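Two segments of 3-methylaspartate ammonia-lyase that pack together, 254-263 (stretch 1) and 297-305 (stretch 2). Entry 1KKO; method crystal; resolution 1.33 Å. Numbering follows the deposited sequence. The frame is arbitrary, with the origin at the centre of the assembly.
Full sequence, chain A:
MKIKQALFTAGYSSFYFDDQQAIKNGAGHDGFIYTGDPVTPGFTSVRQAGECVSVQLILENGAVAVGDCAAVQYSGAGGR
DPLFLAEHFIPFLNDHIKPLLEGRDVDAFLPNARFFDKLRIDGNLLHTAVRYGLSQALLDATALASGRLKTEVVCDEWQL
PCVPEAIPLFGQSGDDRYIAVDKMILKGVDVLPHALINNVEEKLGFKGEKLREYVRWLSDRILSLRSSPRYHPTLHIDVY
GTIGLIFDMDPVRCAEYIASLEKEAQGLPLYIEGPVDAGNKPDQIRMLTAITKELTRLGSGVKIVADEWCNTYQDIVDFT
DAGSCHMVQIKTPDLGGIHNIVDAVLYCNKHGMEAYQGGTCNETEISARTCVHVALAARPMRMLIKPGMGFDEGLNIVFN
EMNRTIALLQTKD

Stretch 1, residues 254-263: CAEYIASLEK
Stretch 2 (297-305) RLGSGVKIV

A helix that carries a small residue on the side facing a neighbour, here near its C-terminal end, offers that neighbour a shallow place to come close, and the packing of residues 254-263 against 297-305 in 3-methylaspartate ammonia-lyase is a compact example. The first stretch is helical from Cys254, continuing a helix that begins earlier in the chain, with phi/psi near -60/-45 and regular bonds such as Ile258 N to Cys254 O (2.9 Å) and Ala259 N to Ala255 O (2.8 Å). Towards its C-terminal end the winding tightens: Leu261 N reaches Ile258 O at 3.1 Å while keeping a weak 3.4 Å bond to Tyr257 O, and Glu262 N meets Ala259 O at 3.1 Å.

The second stretch arrives as the last residues of another helix, Arg297 and Leu298, and then turns. Gly299, at phi/psi 72/26, closes that helix in a Schellman motif, a positive phi that by itself favours glycine. Ser300 (-71/145) straightens the chain, Gly301 (-96/2) bends it again, and from Val302 (-82/139) the backbone is extended, entering a strand that includes Lys303 to Val305 and heads obliquely back toward the N-terminal side of the first helix. The register is set where the turn passes the helix, with Ala259 CA and Ser300 CA 5.5 Å apart.

Ala259 supplies the hollow. Its short side chain leaves room for Leu298 (m, t), whose CD1 lies 3.8 Å from Ala259 CB and also sits over the preceding turn, 3.9 Å from Ala255 O. Ser300, chi1 t, points toward the helix, bringing its OG to 3.7 Å from Ala259 CA. Beyond it Val302, chi1 t, is the bump with the largest covered area: its CG1 is 3.5 Å from CG2 of Ile258 (m, t), and its CG2 is 3.6 Å from Glu262 CB. Val302 thus wedges between side chains one turn apart on the helix. Ile304 (p, t), in the strand and the next residue to point toward the helix, extends this apolar seam, its CG2 lying 4.2 Å from Ile258 CD1; Lys303 between them points away.

Polar chemistry secures the turn from the C-terminal side of the helix. Glu262 (t, t, chi3 -15°) extends its carboxylate to the turn, where Gly301 N donates to OE1 at 2.9 Å and 160°, the one direct hydrogen bond between the stretches. Fit matters here too: an ideal CB on Gly301 would lie 2.9 Å from Glu262 OE2, a clash that the glycine avoids. Ser300 OG stays 3.7 Å from Glu262 OE1, and a water mediates instead, accepting from Ser300 OG (2.7 Å) and donating to Glu262 OE1 (2.6 Å) and Ala259 O (2.7 Å). Ser300 OG also accepts from Val302 N at 3.1 Å, bracing the turn from within. A second water donates to Glu262 OE1 and Gly299 O, both at 2.9 Å.

The principle is economical: about 378 Å² of buried surface, summed over both sides, combines a leucine seated on one alanine, a valine wedged between Ile258 and Glu262, and an isoleucine meeting Ile258, with a carboxylate that binds the passing turn.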

# COMPACT_ATOMS: atom_id res chain seq x y z
N CYS A 254 -18.42 -30.57 12.40
CA CYS A 254 -17.64 -29.53 11.75
C CYS A 254 -16.99 -30.09 10.50
O CYS A 254 -17.07 -29.49 9.42
CB CYS A 254 -16.58 -28.98 12.71
SG CYS A 254 -17.23 -27.91 14.02
N ALA A 255 -16.37 -31.26 10.64
CA ALA A 255 -15.68 -31.89 9.51
C ALA A 255 -16.65 -32.26 8.40
O ALA A 255 -16.36 -32.09 7.23
CB ALA A 255 -14.92 -33.11 9.97
N GLU A 256 -17.83 -32.77 8.77
CA GLU A 256 -18.83 -33.11 7.78
C GLU A 256 -19.18 -31.89 6.93
O GLU A 256 -19.25 -31.97 5.71
CB GLU A 256 -20.10 -33.64 8.45
CG GLU A 256 -21.26 -33.86 7.49
CD GLU A 256 -22.56 -34.20 8.19
OE1 GLU A 256 -22.71 -33.85 9.38
OE2 GLU A 256 -23.43 -34.82 7.55
N TYR A 257 -19.43 -30.76 7.60
CA TYR A 257 -19.79 -29.54 6.89
C TYR A 257 -18.65 -29.05 6.01
O TYR A 257 -18.85 -28.70 4.85
CB TYR A 257 -20.19 -28.44 7.88
CG TYR A 257 -20.31 -27.11 7.19
CD1 TYR A 257 -21.38 -26.84 6.35
CD2 TYR A 257 -19.32 -26.14 7.32
CE1 TYR A 257 -21.48 -25.63 5.69
CE2 TYR A 257 -19.41 -24.93 6.67
CZ TYR A 257 -20.49 -24.67 5.85
OH TYR A 257 -20.58 -23.46 5.21
N ILE A 258 -17.44 -29.00 6.57
CA ILE A 258 -16.28 -28.55 5.81
C ILE A 258 -16.09 -29.42 4.57
O ILE A 258 -15.86 -28.92 3.48
CB ILE A 258 -15.03 -28.57 6.71
CG1 ILE A 258 -15.11 -27.45 7.75
CG2 ILE A 258 -13.76 -28.40 5.88
CD1 ILE A 258 -14.18 -27.63 8.90
N ALA A 259 -16.21 -30.73 4.74
CA ALA A 259 -16.06 -31.64 3.61
C ALA A 259 -17.11 -31.37 2.52
O ALA A 259 -16.83 -31.50 1.33
CB ALA A 259 -16.15 -33.08 4.09
N SER A 260 -18.31 -31.00 2.95
CA SER A 260 -19.41 -30.74 2.02
C SER A 260 -19.16 -29.52 1.14
O SER A 260 -19.81 -29.35 0.12
CB SER A 260 -20.74 -30.58 2.78
OG SER A 260 -20.90 -29.29 3.35
N LEU A 261 -18.22 -28.67 1.53
CA LEU A 261 -17.91 -27.49 0.74
C LEU A 261 -17.05 -27.81 -0.48
O LEU A 261 -16.99 -27.01 -1.42
CB LEU A 261 -17.21 -26.43 1.58
CG LEU A 261 -18.02 -25.85 2.74
CD1 LEU A 261 -17.15 -24.90 3.54
CD2 LEU A 261 -19.25 -25.12 2.26
N GLU A 262 -16.40 -28.98 -0.51
CA GLU A 262 -15.50 -29.29 -1.61
C GLU A 262 -16.18 -29.19 -2.96
O GLU A 262 -15.61 -28.67 -3.91
CB GLU A 262 -14.85 -30.67 -1.44
CG GLU A 262 -13.65 -30.86 -2.35
CD GLU A 262 -12.91 -32.17 -2.15
OE1 GLU A 262 -13.12 -32.84 -1.12
OE2 GLU A 262 -12.08 -32.51 -3.02
N LYS A 263 -17.41 -29.71 -3.06
CA LYS A 263 -18.13 -29.68 -4.32
C LYS A 263 -18.34 -28.26 -4.84
O LYS A 263 -18.32 -28.02 -6.05
CB LYS A 263 -19.49 -30.37 -4.18
N ARG A 297 -11.08 -39.43 7.56
CA ARG A 297 -12.00 -40.56 7.55
C ARG A 297 -12.98 -40.46 6.38
O ARG A 297 -13.30 -41.47 5.75
CB ARG A 297 -12.79 -40.64 8.86
CG ARG A 297 -13.47 -41.99 9.04
CD ARG A 297 -14.41 -42.04 10.22
NE ARG A 297 -15.58 -41.19 10.00
CZ ARG A 297 -16.58 -41.49 9.19
NH1 ARG A 297 -16.58 -42.64 8.53
NH2 ARG A 297 -17.59 -40.64 9.06
N LEU A 298 -13.44 -39.25 6.09
CA LEU A 298 -14.37 -39.01 5.00
C LEU A 298 -13.72 -39.03 3.62
O LEU A 298 -14.41 -39.05 2.61
CB LEU A 298 -15.03 -37.64 5.19
CG LEU A 298 -15.90 -37.45 6.43
CD1 LEU A 298 -16.22 -35.97 6.59
CD2 LEU A 298 -17.17 -38.27 6.36
N GLY A 299 -12.39 -39.02 3.59
CA GLY A 299 -11.65 -38.96 2.35
C GLY A 299 -11.74 -37.58 1.70
O GLY A 299 -11.61 -37.44 0.48
N SER A 300 -11.98 -36.55 2.51
CA SER A 300 -12.11 -35.19 2.01
C SER A 300 -10.78 -34.62 1.53
O SER A 300 -9.74 -34.87 2.11
CB SER A 300 -12.65 -34.27 3.10
OG SER A 300 -12.80 -32.95 2.61
N GLY A 301 -10.85 -33.81 0.48
CA GLY A 301 -9.66 -33.13 -0.02
C GLY A 301 -9.54 -31.72 0.54
O GLY A 301 -8.61 -31.00 0.19
N VAL A 302 -10.47 -31.33 1.42
CA VAL A 302 -10.45 -29.99 1.99
C VAL A 302 -9.46 -29.95 3.15
O VAL A 302 -9.40 -30.87 3.96
CB VAL A 302 -11.84 -29.55 2.49
CG1 VAL A 302 -11.80 -28.11 3.02
CG2 VAL A 302 -12.88 -29.66 1.37
N LYS A 303 -8.70 -28.87 3.24
CA LYS A 303 -7.69 -28.74 4.28
C LYS A 303 -8.06 -27.67 5.30
O LYS A 303 -8.80 -26.75 4.97
CB LYS A 303 -6.34 -28.43 3.64
CG LYS A 303 -5.77 -29.60 2.85
CD LYS A 303 -4.48 -29.22 2.16
CE LYS A 303 -3.86 -30.36 1.39
NZ LYS A 303 -2.71 -29.87 0.59
N ILE A 304 -7.56 -27.80 6.52
CA ILE A 304 -7.80 -26.77 7.54
C ILE A 304 -6.48 -26.14 7.99
O ILE A 304 -5.41 -26.75 7.96
CB ILE A 304 -8.65 -27.28 8.75
CG1 ILE A 304 -7.96 -28.41 9.50
CG2 ILE A 304 -10.05 -27.65 8.28
CD1 ILE A 304 -8.58 -28.72 10.86
N VAL A 305 -6.61 -24.88 8.39
CA VAL A 305 -5.49 -24.04 8.76
C VAL A 305 -5.65 -23.55 10.20
O VAL A 305 -6.68 -22.97 10.55
CB VAL A 305 -5.42 -22.80 7.85
CG1 VAL A 305 -4.13 -22.02 8.12
CG2 VAL A 305 -5.51 -23.19 6.39
O HOH W 1 -14.81 -33.19 0.81
O HOH W 2 -13.13 -35.72 -1.36